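Local coordinates for protein acyl-CoA dehydrogenase (Bacillus anthracis, PDB 3OWA) that binds flavin-adenine dinucleotide and, as its family implies, probably catalyses the alpha,beta-dehydrogenation of acyl-CoA thioesters, at residues Asn50-Glu55 with Ser106-Phe111; Tyr58-Glu63 with Ile230-Thr235; Lys226-Lys231 with Met397-Arg402; Ala312-Lys317 with Leu372-Asp377. All coordinates share one frame; numbering follows the deposited sequence.

Contact 1: Asn50-Glu55 with Ser106-Phe111; sequences NEVLPE and SRAGGF
V52 and L53, near the C-terminal end of helix 35-52, meet R107, A108 and F111 in and beside the turn that leads into helix 110-122, and everything that passes between 50-55 and 106-111 is van der Waals contact. The apolar part centres on V52. Its CG1 stands anti to the backbone N (chi1 177°) and carries two contacts, one with A108 CB at 3.8 Å and one with F111 CD2, also at 3.8 Å. The second branch, CG2, reaches the next ring atom, with V52 CG2 lying 4.0 Å from F111 CE2, so both methyls meet the CD2-CE2 part of the ring.

L53 works differently, by pairing carbon with a polar group. Its side chain crosses that of R107 at about a right angle, and L53 CD1 rests 3.7 Å from R107 NE and 3.8 Å from R107 NH2. The other methyl, L53 CD2, turns to the backbone of the turn and approaches R107 O at 3.8 Å.

Around this, F47 of helix 35-52 also packs on V52, while S67, L70 and L71 of helix 64-76 pack on F111, all within the helical N-terminal domain of the acyl-CoA dehydrogenase fold. With methyl groups as the main currency, the contact is held by fit of shape and burial of carbon, and the arginine offers NE and NH2 as neighbours of a methyl.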
loop_
_atom_site.group_PDB
_atom_site.type_symbol
_atom_site.label_atom_id
_atom_site.label_comp_id
_atom_site.label_asym_id
_atom_site.label_seq_id
_atom_site.Cartn_x
_atom_site.Cartn_y
_atom_site.Cartn_z
ATOM N N ASN A 50 20.727 -20.540 9.115
ATOM C CA ASN A 50 22.128 -20.916 9.083
ATOM C C ASN A 50 22.766 -20.920 7.678
ATOM O O ASN A 50 23.896 -20.487 7.542
ATOM C CB ASN A 50 22.351 -22.264 9.776
ATOM C CG ASN A 50 21.966 -22.224 11.248
ATOM O OD1 ASN A 50 21.946 -21.161 11.859
ATOM N ND2 ASN A 50 21.686 -23.386 11.827
ATOM N N GLU A 51 22.062 -21.398 6.650
ATOM C CA GLU A 51 22.702 -21.605 5.319
ATOM C C GLU A 51 22.338 -20.566 4.286
ATOM O O GLU A 51 23.180 -20.140 3.509
ATOM C CB GLU A 51 22.383 -23.001 4.765
ATOM C CG GLU A 51 22.624 -24.132 5.788
ATOM C CD GLU A 51 24.093 -24.312 6.100
ATOM O OE1 GLU A 51 24.874 -24.466 5.146
ATOM O OE2 GLU A 51 24.479 -24.341 7.290
ATOM N N VAL A 52 21.079 -20.176 4.251
ATOM C CA VAL A 52 20.598 -19.308 3.179
ATOM C C VAL A 52 20.864 -17.827 3.420
ATOM O O VAL A 52 21.318 -17.102 2.496
ATOM C CB VAL A 52 19.101 -19.542 2.900
ATOM C CG1 VAL A 52 18.578 -18.573 1.811
ATOM C CG2 VAL A 52 18.890 -20.966 2.443
ATOM N N LEU A 53 20.533 -17.347 4.618
ATOM C CA LEU A 53 20.619 -15.910 4.890
ATOM C C LEU A 53 22.005 -15.295 4.727
ATOM O O LEU A 53 22.116 -14.152 4.237
ATOM C CB LEU A 53 19.993 -15.515 6.229
ATOM C CG LEU A 53 18.504 -15.808 6.382
ATOM C CD1 LEU A 53 18.009 -15.244 7.760
ATOM C CD2 LEU A 53 17.643 -15.256 5.189
ATOM N N PRO A 54 23.056 -16.022 5.124
ATOM C CA PRO A 54 24.379 -15.482 4.916
ATOM C C PRO A 54 24.688 -15.255 3.420
ATOM O O PRO A 54 25.610 -14.527 3.134
ATOM C CB PRO A 54 25.291 -16.589 5.437
ATOM C CG PRO A 54 24.475 -17.235 6.569
ATOM C CD PRO A 54 23.060 -17.230 5.969
ATOM N N GLU A 55 23.950 -15.887 2.500
ATOM C CA GLU A 55 24.199 -15.719 1.052
ATOM C C GLU A 55 23.174 -14.837 0.380
ATOM O O GLU A 55 23.323 -14.488 -0.795
ATOM C CB GLU A 55 24.282 -17.084 0.343
ATOM C CG GLU A 55 25.433 -17.948 0.935
ATOM C CD GLU A 55 25.797 -19.167 0.062
ATOM O OE1 GLU A 55 25.992 -19.022 -1.175
ATOM O OE2 GLU A 55 25.863 -20.278 0.627
ATOM N N SER A 106 9.640 -18.448 3.546
ATOM C CA SER A 106 9.373 -16.993 3.387
ATOM C C SER A 106 10.428 -16.059 4.027
ATOM O O SER A 106 10.652 -14.947 3.563
ATOM C CB SER A 106 7.973 -16.645 3.878
ATOM O OG SER A 106 7.993 -16.697 5.292
ATOM N N ARG A 107 11.123 -16.535 5.054
ATOM C CA ARG A 107 12.209 -15.765 5.659
ATOM C C ARG A 107 13.287 -15.365 4.615
ATOM O O ARG A 107 13.949 -14.326 4.762
ATOM C CB ARG A 107 12.781 -16.557 6.858
ATOM C CG ARG A 107 13.969 -15.927 7.562
ATOM C CD ARG A 107 13.543 -14.993 8.721
ATOM N NE ARG A 107 14.743 -14.468 9.380
ATOM C CZ ARG A 107 15.217 -14.914 10.536
ATOM N NH1 ARG A 107 14.559 -15.856 11.204
ATOM N NH2 ARG A 107 16.338 -14.404 11.040
ATOM N N ALA A 108 13.417 -16.147 3.530
ATOM C CA ALA A 108 14.522 -15.976 2.630
ATOM C C ALA A 108 14.126 -15.144 1.415
ATOM O O ALA A 108 14.737 -15.294 0.356
ATOM C CB ALA A 108 15.040 -17.348 2.182
ATOM N N GLY A 109 13.090 -14.316 1.543
ATOM C CA GLY A 109 12.687 -13.445 0.436
ATOM C C GLY A 109 12.442 -14.212 -0.848
ATOM O O GLY A 109 11.691 -15.192 -0.879
ATOM N N GLY A 110 13.035 -13.727 -1.933
ATOM C CA GLY A 110 12.822 -14.315 -3.242
ATOM C C GLY A 110 13.270 -15.755 -3.370
ATOM O O GLY A 110 12.816 -16.468 -4.228
ATOM N N PHE A 111 14.191 -16.210 -2.529
ATOM C CA PHE A 111 14.513 -17.610 -2.546
ATOM C C PHE A 111 13.306 -18.498 -2.211
ATOM O O PHE A 111 13.327 -19.690 -2.521
ATOM C CB PHE A 111 15.709 -17.895 -1.597
ATOM C CG PHE A 111 16.340 -19.235 -1.812
ATOM C CD1 PHE A 111 16.962 -19.542 -3.030
ATOM C CD2 PHE A 111 16.316 -20.197 -0.813
ATOM C CE1 PHE A 111 17.535 -20.786 -3.236
ATOM C CE2 PHE A 111 16.886 -21.448 -1.022
ATOM C CZ PHE A 111 17.501 -21.742 -2.220
#

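Contact 2: Tyr58-Glu63 with Ile230-Thr235; sequences YLEQHE and IKCSST
The carboxylate of E60 reaches the two central amides of the type I turn I230-S233, and its OE1 accepts a hydrogen bond from a water at unusually short range. That water in turn accepts from K231 N at 3.1 Å, while E60 OE2 receives C232 N at 3.1 Å, although the place of OE2 is less sure. One acid therefore appears to serve two successive amides, one through solvent and the other, less certainly, by direct contact. The bend at chi2 (-84°) carries CD of E60 out of an extended course, and the side chain crosses that of K231 at about a right angle, with E60 OE1 3.6 Å from K231 CB.

H62 supplies the second polar link. Its ring meets K231 O at the edge, near the ring plane, and the bond from H62 NE2 to K231 O, though only 2.8 Å long, is weak because its N-H...O angle is 120°. H62 has positive phi and is the C-prime residue of a Schellman motif that closes the short helix 56-59, and the reversal places the imidazole beside the I230-S233 turn. Beside these polar links, L59 CB lies 3.5 Å from C232 CB, tighter than usual for carbon.

The contact joins the end of helix 56-59 to the loop between strands 219-221 and 235-240 of the middle domain's beta-barrel. F111 of helix 110-122 packs on L59, S67 of helix 64-76 does likewise, and T235 at the start of strand 235-240 touches FAD.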
loop_
_atom_site.group_PDB
_atom_site.type_symbol
_atom_site.label_atom_id
_atom_site.label_comp_id
_atom_site.label_asym_id
_atom_site.label_seq_id
_atom_site.Cartn_x
_atom_site.Cartn_y
_atom_site.Cartn_z
ATOM N N TYR A 58 24.113 -12.065 -2.032
ATOM C CA TYR A 58 24.702 -12.487 -3.323
ATOM C C TYR A 58 23.645 -13.068 -4.234
ATOM O O TYR A 58 23.692 -12.861 -5.440
ATOM C CB TYR A 58 25.819 -13.508 -3.144
ATOM C CG TYR A 58 26.860 -13.047 -2.195
ATOM C CD1 TYR A 58 27.885 -12.206 -2.614
ATOM C CD2 TYR A 58 26.819 -13.442 -0.863
ATOM C CE1 TYR A 58 28.860 -11.771 -1.700
ATOM C CE2 TYR A 58 27.765 -13.015 0.041
ATOM C CZ TYR A 58 28.771 -12.182 -0.372
ATOM O OH TYR A 58 29.704 -11.777 0.542
ATOM N N LEU A 59 22.674 -13.771 -3.665
ATOM C CA LEU A 59 21.525 -14.192 -4.487
ATOM C C LEU A 59 20.850 -12.998 -5.115
ATOM O O LEU A 59 20.497 -13.058 -6.309
ATOM C CB LEU A 59 20.510 -14.985 -3.662
ATOM C CG LEU A 59 21.085 -16.181 -2.880
ATOM C CD1 LEU A 59 20.009 -17.006 -2.162
ATOM C CD2 LEU A 59 21.805 -17.058 -3.892
ATOM N N GLU A 60 20.654 -11.905 -4.348
ATOM C CA GLU A 60 19.911 -10.741 -4.904
ATOM C C GLU A 60 20.697 -10.143 -6.029
ATOM O O GLU A 60 20.143 -9.384 -6.854
ATOM C CB GLU A 60 19.608 -9.656 -3.850
ATOM C CG GLU A 60 18.668 -10.147 -2.716
ATOM C CD GLU A 60 17.177 -10.050 -3.089
ATOM O OE1 GLU A 60 16.690 -8.887 -3.209
ATOM O OE2 GLU A 60 16.489 -11.123 -3.226
ATOM N N GLN A 61 21.994 -10.454 -6.079
ATOM C CA GLN A 61 22.833 -9.956 -7.191
ATOM C C GLN A 61 22.897 -10.980 -8.309
ATOM O O GLN A 61 23.716 -10.852 -9.216
ATOM C CB GLN A 61 24.258 -9.521 -6.716
ATOM C CG GLN A 61 24.216 -8.210 -5.883
ATOM C CD GLN A 61 25.359 -8.083 -4.889
ATOM O OE1 GLN A 61 26.472 -8.578 -5.103
ATOM N NE2 GLN A 61 25.079 -7.421 -3.776
ATOM N N HIS A 62 21.988 -11.956 -8.293
ATOM C CA HIS A 62 21.867 -12.943 -9.392
ATOM C C HIS A 62 23.067 -13.854 -9.467
ATOM O O HIS A 62 23.462 -14.287 -10.555
ATOM C CB HIS A 62 21.637 -12.264 -10.760
ATOM C CG HIS A 62 20.308 -11.604 -10.860
ATOM N ND1 HIS A 62 19.854 -11.010 -12.018
ATOM C CD2 HIS A 62 19.318 -11.450 -9.943
ATOM C CE1 HIS A 62 18.651 -10.505 -11.809
ATOM N NE2 HIS A 62 18.294 -10.765 -10.564
ATOM N N GLU A 63 23.631 -14.177 -8.313
ATOM C CA GLU A 63 24.643 -15.194 -8.313
ATOM C C GLU A 63 23.955 -16.553 -8.216
ATOM O O GLU A 63 23.929 -17.165 -7.154
ATOM C CB GLU A 63 25.637 -14.974 -7.174
ATOM C CG GLU A 63 26.448 -13.725 -7.377
ATOM C CD GLU A 63 27.679 -13.650 -6.479
ATOM O OE1 GLU A 63 28.118 -14.687 -5.897
ATOM O OE2 GLU A 63 28.213 -12.524 -6.371
ATOM N N ILE A 230 11.775 -9.338 -5.141
ATOM C CA ILE A 230 12.210 -10.744 -5.310
ATOM C C ILE A 230 13.352 -10.860 -6.324
ATOM O O ILE A 230 13.385 -11.714 -7.207
ATOM C CB ILE A 230 11.047 -11.755 -5.591
ATOM C CG1 ILE A 230 10.287 -11.459 -6.897
ATOM C CG2 ILE A 230 10.106 -11.807 -4.364
ATOM C CD1 ILE A 230 9.293 -12.602 -7.350
ATOM N N LYS A 231 14.305 -9.970 -6.191
ATOM C CA LYS A 231 15.411 -9.895 -7.148
ATOM C C LYS A 231 16.259 -11.141 -7.231
ATOM O O LYS A 231 16.824 -11.425 -8.256
ATOM C CB LYS A 231 16.301 -8.715 -6.785
ATOM C CG LYS A 231 15.604 -7.347 -7.075
ATOM C CD LYS A 231 16.538 -6.210 -6.671
ATOM C CE LYS A 231 15.984 -4.879 -7.134
ATOM N NZ LYS A 231 17.031 -3.798 -7.009
ATOM N N CYS A 232 16.333 -11.934 -6.165
ATOM C CA CYS A 232 17.104 -13.136 -6.267
ATOM C C CYS A 232 16.347 -14.298 -6.937
ATOM O O CYS A 232 16.949 -15.327 -7.183
ATOM C CB CYS A 232 17.561 -13.561 -4.879
ATOM S SG CYS A 232 16.234 -14.009 -3.881
ATOM N N SER A 233 15.063 -14.144 -7.291
ATOM C CA SER A 233 14.406 -15.165 -8.096
ATOM C C SER A 233 14.740 -14.974 -9.591
ATOM O O SER A 233 14.530 -13.879 -10.171
ATOM C CB SER A 233 12.878 -15.038 -7.882
ATOM O OG SER A 233 12.163 -16.003 -8.672
ATOM N N SER A 234 15.172 -16.033 -10.277
ATOM C CA SER A 234 15.467 -15.935 -11.706
ATOM C C SER A 234 14.167 -15.777 -12.493
ATOM O O SER A 234 13.198 -16.494 -12.199
ATOM C CB SER A 234 16.180 -17.214 -12.180
ATOM O OG SER A 234 16.131 -17.218 -13.644
ATOM N N THR A 235 14.104 -14.862 -13.472
ATOM C CA THR A 235 12.875 -14.622 -14.177
ATOM C C THR A 235 13.224 -14.288 -15.616
ATOM O O THR A 235 13.877 -13.287 -15.858
ATOM C CB THR A 235 12.067 -13.410 -13.524
ATOM O OG1 THR A 235 11.885 -13.649 -12.098
ATOM C CG2 THR A 235 10.676 -13.289 -14.116
HETATM O O HOH W 1 14.387 -8.083 -3.745
#

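Contact 3: Lys226-Lys231 with Met397-Arg402; sequences KKMGIK and MYRDSR
The loop 226-231 passes beside the C-terminal part of helix 393-401, with the CA atoms of G229 and D400 only 4.3 Å apart. It joins the beta-barrel of the middle domain to the C-terminal helical domain of the acyl-CoA dehydrogenase fold. At G229 a CB would point at the helix and collide with R399 O and D400 N, and the bare glycine permits this close approach.

Two helix side chains grip the loop backbone on either side of G229. R399 NH1 donates to M228 O at 3.0 Å with an N-H...O angle of 165°; the bond lies in the carbonyl plane on a lone pair and nearly in the plane of the guanidinium. The same arginine forms a salt bridge through NE with E395. D400 OD1 takes I230 N at 2.6 Å, from above the carboxylate plane, whereas its OD2 pairs with R396. A shared water ties these groups together, donating to D400 OD1 and accepting from R399 NH1 and K231 N, so that D400 OD1 holds two partners. The nearby cations and amide would be expected to favour the charged form of D400.

The like charges of K231 NZ and R399 NH1 are 4.4 Å apart, probably mildly unfavourable and eased by E395. Carbon completes the contact. I230 CG2 packs 3.7 Å from D400 CB, and K231 CE lies 3.8 Å from R399 NH1. R402 pairs with D377 of the second subunit through its guanidinium, while the near part of its chain serves M228, a selenomethionine whose SE lies 4.0 Å from R402 CB.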
loop_
_atom_site.group_PDB
_atom_site.type_symbol
_atom_site.label_atom_id
_atom_site.label_comp_id
_atom_site.label_asym_id
_atom_site.label_seq_id
_atom_site.Cartn_x
_atom_site.Cartn_y
_atom_site.Cartn_z
ATOM N N LYS A 226 14.615 -7.189 -15.132
ATOM C CA LYS A 226 14.935 -6.232 -14.057
ATOM C C LYS A 226 13.677 -5.963 -13.262
ATOM O O LYS A 226 12.699 -5.494 -13.795
ATOM C CB LYS A 226 15.546 -4.946 -14.653
ATOM C CG LYS A 226 16.834 -5.198 -15.396
ATOM C CD LYS A 226 17.343 -3.945 -16.067
ATOM C CE LYS A 226 18.625 -4.230 -16.861
ATOM N NZ LYS A 226 18.321 -4.715 -18.248
ATOM N N LYS A 227 13.648 -6.354 -11.992
ATOM C CA LYS A 227 12.387 -6.400 -11.280
ATOM C C LYS A 227 12.395 -5.464 -10.097
ATOM O O LYS A 227 13.462 -5.233 -9.489
ATOM C CB LYS A 227 12.114 -7.840 -10.709
ATOM C CG LYS A 227 12.135 -8.909 -11.834
ATOM C CD LYS A 227 11.504 -10.275 -11.438
ATOM C CE LYS A 227 12.177 -11.040 -10.261
ATOM N NZ LYS A 227 13.665 -11.158 -10.402
HETATM N N MSE A 228 11.202 -5.130 -9.626
HETATM C CA MSE A 228 11.088 -4.287 -8.401
HETATM C C MSE A 228 11.624 -4.981 -7.156
HETATM O O MSE A 228 12.269 -4.364 -6.289
HETATM C CB MSE A 228 9.637 -4.034 -8.084
HETATM C CG MSE A 228 9.450 -3.021 -6.889
HETATM SE SE MSE A 228 7.621 -2.833 -6.448
HETATM C CE MSE A 228 6.890 -1.854 -7.987
ATOM N N GLY A 229 11.260 -6.237 -7.031
ATOM C CA GLY A 229 11.555 -7.010 -5.819
ATOM C C GLY A 229 11.765 -8.471 -6.170
ATOM O O GLY A 229 11.877 -8.813 -7.342
ATOM N N ILE A 230 11.775 -9.338 -5.141
ATOM C CA ILE A 230 12.210 -10.744 -5.310
ATOM C C ILE A 230 13.352 -10.860 -6.324
ATOM O O ILE A 230 13.385 -11.714 -7.207
ATOM C CB ILE A 230 11.047 -11.755 -5.591
ATOM C CG1 ILE A 230 10.287 -11.459 -6.897
ATOM C CG2 ILE A 230 10.106 -11.807 -4.364
ATOM C CD1 ILE A 230 9.293 -12.602 -7.350
ATOM N N LYS A 231 14.305 -9.970 -6.191
ATOM C CA LYS A 231 15.411 -9.895 -7.148
ATOM C C LYS A 231 16.259 -11.141 -7.231
ATOM O O LYS A 231 16.824 -11.425 -8.256
ATOM C CB LYS A 231 16.301 -8.715 -6.785
ATOM C CG LYS A 231 15.604 -7.347 -7.075
ATOM C CD LYS A 231 16.538 -6.210 -6.671
ATOM C CE LYS A 231 15.984 -4.879 -7.134
ATOM N NZ LYS A 231 17.031 -3.798 -7.009
HETATM N N MSE A 397 11.511 -6.610 2.075
HETATM C CA MSE A 397 10.202 -7.202 2.221
HETATM C C MSE A 397 9.100 -6.357 1.580
HETATM O O MSE A 397 8.148 -6.895 0.962
HETATM C CB MSE A 397 9.902 -7.350 3.716
HETATM C CG MSE A 397 10.785 -8.489 4.330
HETATM SE SE MSE A 397 10.301 -8.713 6.172
HETATM C CE MSE A 397 8.553 -9.426 5.906
ATOM N N TYR A 398 9.204 -5.051 1.779
ATOM C CA TYR A 398 8.259 -4.124 1.169
ATOM C C TYR A 398 8.218 -4.322 -0.332
ATOM O O TYR A 398 7.090 -4.370 -0.958
ATOM C CB TYR A 398 8.614 -2.634 1.549
ATOM C CG TYR A 398 7.603 -1.649 0.960
ATOM C CD1 TYR A 398 6.440 -1.370 1.635
ATOM C CD2 TYR A 398 7.826 -1.061 -0.301
ATOM C CE1 TYR A 398 5.466 -0.477 1.062
ATOM C CE2 TYR A 398 6.892 -0.156 -0.854
ATOM C CZ TYR A 398 5.737 0.108 -0.169
ATOM O OH TYR A 398 4.791 0.968 -0.710
ATOM N N ARG A 399 9.393 -4.344 -0.968
ATOM C CA ARG A 399 9.474 -4.541 -2.451
ATOM C C ARG A 399 9.048 -5.953 -2.882
ATOM O O ARG A 399 8.327 -6.105 -3.852
ATOM C CB ARG A 399 10.861 -4.218 -3.022
ATOM C CG ARG A 399 11.224 -2.715 -3.000
ATOM C CD ARG A 399 12.606 -2.427 -3.595
ATOM N NE ARG A 399 13.680 -2.933 -2.742
ATOM C CZ ARG A 399 14.321 -4.089 -2.888
ATOM N NH1 ARG A 399 14.049 -4.903 -3.910
ATOM N NH2 ARG A 399 15.291 -4.407 -2.033
ATOM N N ASP A 400 9.401 -6.981 -2.107
ATOM C CA ASP A 400 9.083 -8.348 -2.511
ATOM C C ASP A 400 7.574 -8.556 -2.466
ATOM O O ASP A 400 7.043 -9.392 -3.210
ATOM C CB ASP A 400 9.735 -9.374 -1.539
ATOM C CG ASP A 400 11.282 -9.413 -1.609
ATOM O OD1 ASP A 400 11.948 -8.864 -2.547
ATOM O OD2 ASP A 400 11.860 -10.063 -0.677
ATOM N N SER A 401 6.876 -7.904 -1.526
ATOM C CA SER A 401 5.483 -8.204 -1.234
ATOM C C SER A 401 4.606 -7.864 -2.444
ATOM O O SER A 401 3.612 -8.553 -2.726
ATOM C CB SER A 401 5.017 -7.333 -0.040
ATOM O OG SER A 401 3.592 -7.333 0.117
ATOM N N ARG A 402 4.997 -6.835 -3.175
ATOM C CA ARG A 402 4.019 -6.191 -4.111
ATOM C C ARG A 402 3.494 -7.180 -5.197
ATOM O O ARG A 402 2.296 -7.092 -5.676
ATOM C CB ARG A 402 4.656 -4.909 -4.693
ATOM C CG ARG A 402 3.711 -4.092 -5.644
ATOM C CD ARG A 402 2.443 -3.725 -4.782
ATOM N NE ARG A 402 1.335 -3.119 -5.518
ATOM C CZ ARG A 402 0.423 -3.784 -6.237
ATOM N NH1 ARG A 402 0.439 -5.106 -6.341
ATOM N NH2 ARG A 402 -0.549 -3.111 -6.829
HETATM O O HOH W 1 14.387 -8.083 -3.745
#

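Contact 4: Ala312-Lys317 with Leu372-Asp377; sequences ANMAAK and LDYTVD
K317 lies across Y374 at about a right angle, its aliphatic end over one face of the phenol ring. K317 CE stands 3.8 Å from the ring centroid and only 15° off the normal, a CH-pi contact, and the chain then bends at chi4 to put NZ 5.0 Å from the centroid as a cation-pi partner. NZ also makes a weak hydrogen bond to a pentaethylene glycol, probably from the crystallisation liquor. K317 CD is closest to one rim atom, Y374 CD2, at 3.6 Å.

CG of Y374 lies anti to the backbone N, and the hydroxyl of the ring extends to N313. N313 ND2 donates to Y374 OH at 3.3 Å, with the oxygen tilted somewhat from the amide plane and the amide and ring planes 57° apart; N313 OD1 accepts from K582.

M314, a selenomethionine, also crosses the tyrosine at about a right angle, with M314 CG 3.8 Å from Y374 CE2. Farther along, its terminal methyl turns to the backbone, where M314 CE sits 3.4 Å from T375 O, and T375 CG2 meets M314 CB at 4.0 Å.

The segments are a nearly antiparallel pair, crossing at -154° with axes 9.6 Å apart. Helices 305-336 and 358-383 pack in this way in the C-terminal helical domain of the acyl-CoA dehydrogenase family, where V284 and S287 of helix 257-293 pack on M314, in keeping with its antiparallel helical bundle.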
loop_
_atom_site.group_PDB
_atom_site.type_symbol
_atom_site.label_atom_id
_atom_site.label_comp_id
_atom_site.label_asym_id
_atom_site.label_seq_id
_atom_site.Cartn_x
_atom_site.Cartn_y
_atom_site.Cartn_z
ATOM N N ALA A 312 -0.437 -3.743 16.853
ATOM C CA ALA A 312 -1.637 -4.520 17.160
ATOM C C ALA A 312 -2.485 -4.832 15.919
ATOM O O ALA A 312 -3.048 -5.928 15.820
ATOM C CB ALA A 312 -2.490 -3.793 18.234
ATOM N N ASN A 313 -2.605 -3.875 14.998
ATOM C CA ASN A 313 -3.337 -4.108 13.774
ATOM C C ASN A 313 -2.621 -5.173 12.959
ATOM O O ASN A 313 -3.239 -6.103 12.452
ATOM C CB ASN A 313 -3.456 -2.812 12.941
ATOM C CG ASN A 313 -4.422 -1.808 13.539
ATOM O OD1 ASN A 313 -5.290 -2.165 14.319
ATOM N ND2 ASN A 313 -4.273 -0.523 13.145
HETATM N N MSE A 314 -1.300 -5.056 12.888
HETATM C CA MSE A 314 -0.481 -5.990 12.116
HETATM C C MSE A 314 -0.649 -7.402 12.666
HETATM O O MSE A 314 -0.864 -8.340 11.893
HETATM C CB MSE A 314 0.984 -5.598 12.165
HETATM C CG MSE A 314 1.270 -4.281 11.398
HETATM SE SE MSE A 314 2.968 -3.540 12.022
HETATM C CE MSE A 314 4.177 -4.804 11.214
ATOM N N ALA A 315 -0.561 -7.520 13.991
ATOM C CA ALA A 315 -0.625 -8.832 14.646
ATOM C C ALA A 315 -2.020 -9.460 14.570
ATOM O O ALA A 315 -2.141 -10.665 14.419
ATOM C CB ALA A 315 -0.182 -8.723 16.042
ATOM N N ALA A 316 -3.065 -8.637 14.681
ATOM C CA ALA A 316 -4.426 -9.150 14.631
ATOM C C ALA A 316 -4.820 -9.647 13.245
ATOM O O ALA A 316 -5.440 -10.686 13.110
ATOM C CB ALA A 316 -5.417 -8.125 15.140
ATOM N N LYS A 317 -4.494 -8.875 12.218
ATOM C CA LYS A 317 -4.612 -9.366 10.835
ATOM C C LYS A 317 -3.824 -10.630 10.582
ATOM O O LYS A 317 -4.334 -11.538 9.948
ATOM C CB LYS A 317 -4.173 -8.270 9.850
ATOM C CG LYS A 317 -5.090 -7.040 9.890
ATOM C CD LYS A 317 -4.482 -5.986 8.946
ATOM C CE LYS A 317 -5.193 -4.639 9.052
ATOM N NZ LYS A 317 -6.626 -4.753 8.527
ATOM N N LEU A 372 -0.259 -9.088 4.217
ATOM C CA LEU A 372 1.190 -8.897 4.161
ATOM C C LEU A 372 1.459 -7.493 3.601
ATOM O O LEU A 372 2.319 -6.764 4.123
ATOM C CB LEU A 372 1.861 -9.923 3.248
ATOM C CG LEU A 372 3.370 -9.711 3.019
ATOM C CD1 LEU A 372 4.127 -9.693 4.318
ATOM C CD2 LEU A 372 3.956 -10.695 1.977
ATOM N N ASP A 373 0.714 -7.099 2.575
ATOM C CA ASP A 373 0.884 -5.744 2.001
ATOM C C ASP A 373 0.794 -4.665 3.131
ATOM O O ASP A 373 1.595 -3.708 3.199
ATOM C CB ASP A 373 -0.220 -5.541 0.955
ATOM C CG ASP A 373 -0.177 -4.181 0.286
ATOM O OD1 ASP A 373 0.409 -4.051 -0.810
ATOM O OD2 ASP A 373 -0.730 -3.210 0.849
ATOM N N TYR A 374 -0.208 -4.791 3.979
ATOM C CA TYR A 374 -0.420 -3.848 5.074
ATOM C C TYR A 374 0.718 -3.957 6.092
ATOM O O TYR A 374 1.209 -2.939 6.575
ATOM C CB TYR A 374 -1.782 -4.152 5.760
ATOM C CG TYR A 374 -1.987 -3.344 7.020
ATOM C CD1 TYR A 374 -2.497 -2.044 6.948
ATOM C CD2 TYR A 374 -1.632 -3.866 8.285
ATOM C CE1 TYR A 374 -2.653 -1.255 8.096
ATOM C CE2 TYR A 374 -1.778 -3.077 9.442
ATOM C CZ TYR A 374 -2.320 -1.790 9.333
ATOM O OH TYR A 374 -2.458 -0.994 10.455
ATOM N N THR A 375 1.111 -5.175 6.468
ATOM C CA THR A 375 2.142 -5.332 7.489
ATOM C C THR A 375 3.516 -4.816 7.048
ATOM O O THR A 375 4.226 -4.208 7.850
ATOM C CB THR A 375 2.257 -6.799 8.038
ATOM O OG1 THR A 375 2.738 -7.634 6.975
ATOM C CG2 THR A 375 0.896 -7.327 8.517
ATOM N N VAL A 376 3.910 -4.993 5.776
ATOM C CA VAL A 376 5.225 -4.478 5.392
ATOM C C VAL A 376 5.141 -2.967 5.254
ATOM O O VAL A 376 6.093 -2.261 5.489
ATOM C CB VAL A 376 5.840 -5.111 4.060
ATOM C CG1 VAL A 376 6.056 -6.551 4.261
ATOM C CG2 VAL A 376 4.891 -4.933 2.851
ATOM N N ASP A 377 3.982 -2.459 4.894
ATOM C CA ASP A 377 3.854 -1.036 4.784
ATOM C C ASP A 377 3.925 -0.368 6.194
ATOM O O ASP A 377 4.525 0.717 6.360
ATOM C CB ASP A 377 2.544 -0.690 4.105
ATOM C CG ASP A 377 2.386 0.803 3.934
ATOM O OD1 ASP A 377 3.128 1.357 3.103
ATOM O OD2 ASP A 377 1.545 1.436 4.631
#

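Overall arrangement
Contacts 1 and 3 are buried, whereas 2 and 4 are partly buried. Contacts 1 and 4 stay within one domain each, the N-terminal and C-terminal helical domains, while 2 and 3 join the middle domain to them. Contacts 2 and 3 share I230, K231 and one water, so the loop before strand 235-240 is held from two sides, near FAD. Contact 1 abuts both: G110 packs on I230, and G109 on D400. Contact 4 touches contact 3 through S401 and Y398. Chemistry follows place: methyl packing inside one domain in contact 1, side chains gripping loop backbone in 2 and 3, and a lysine-tyrosine face contact between helices in 4.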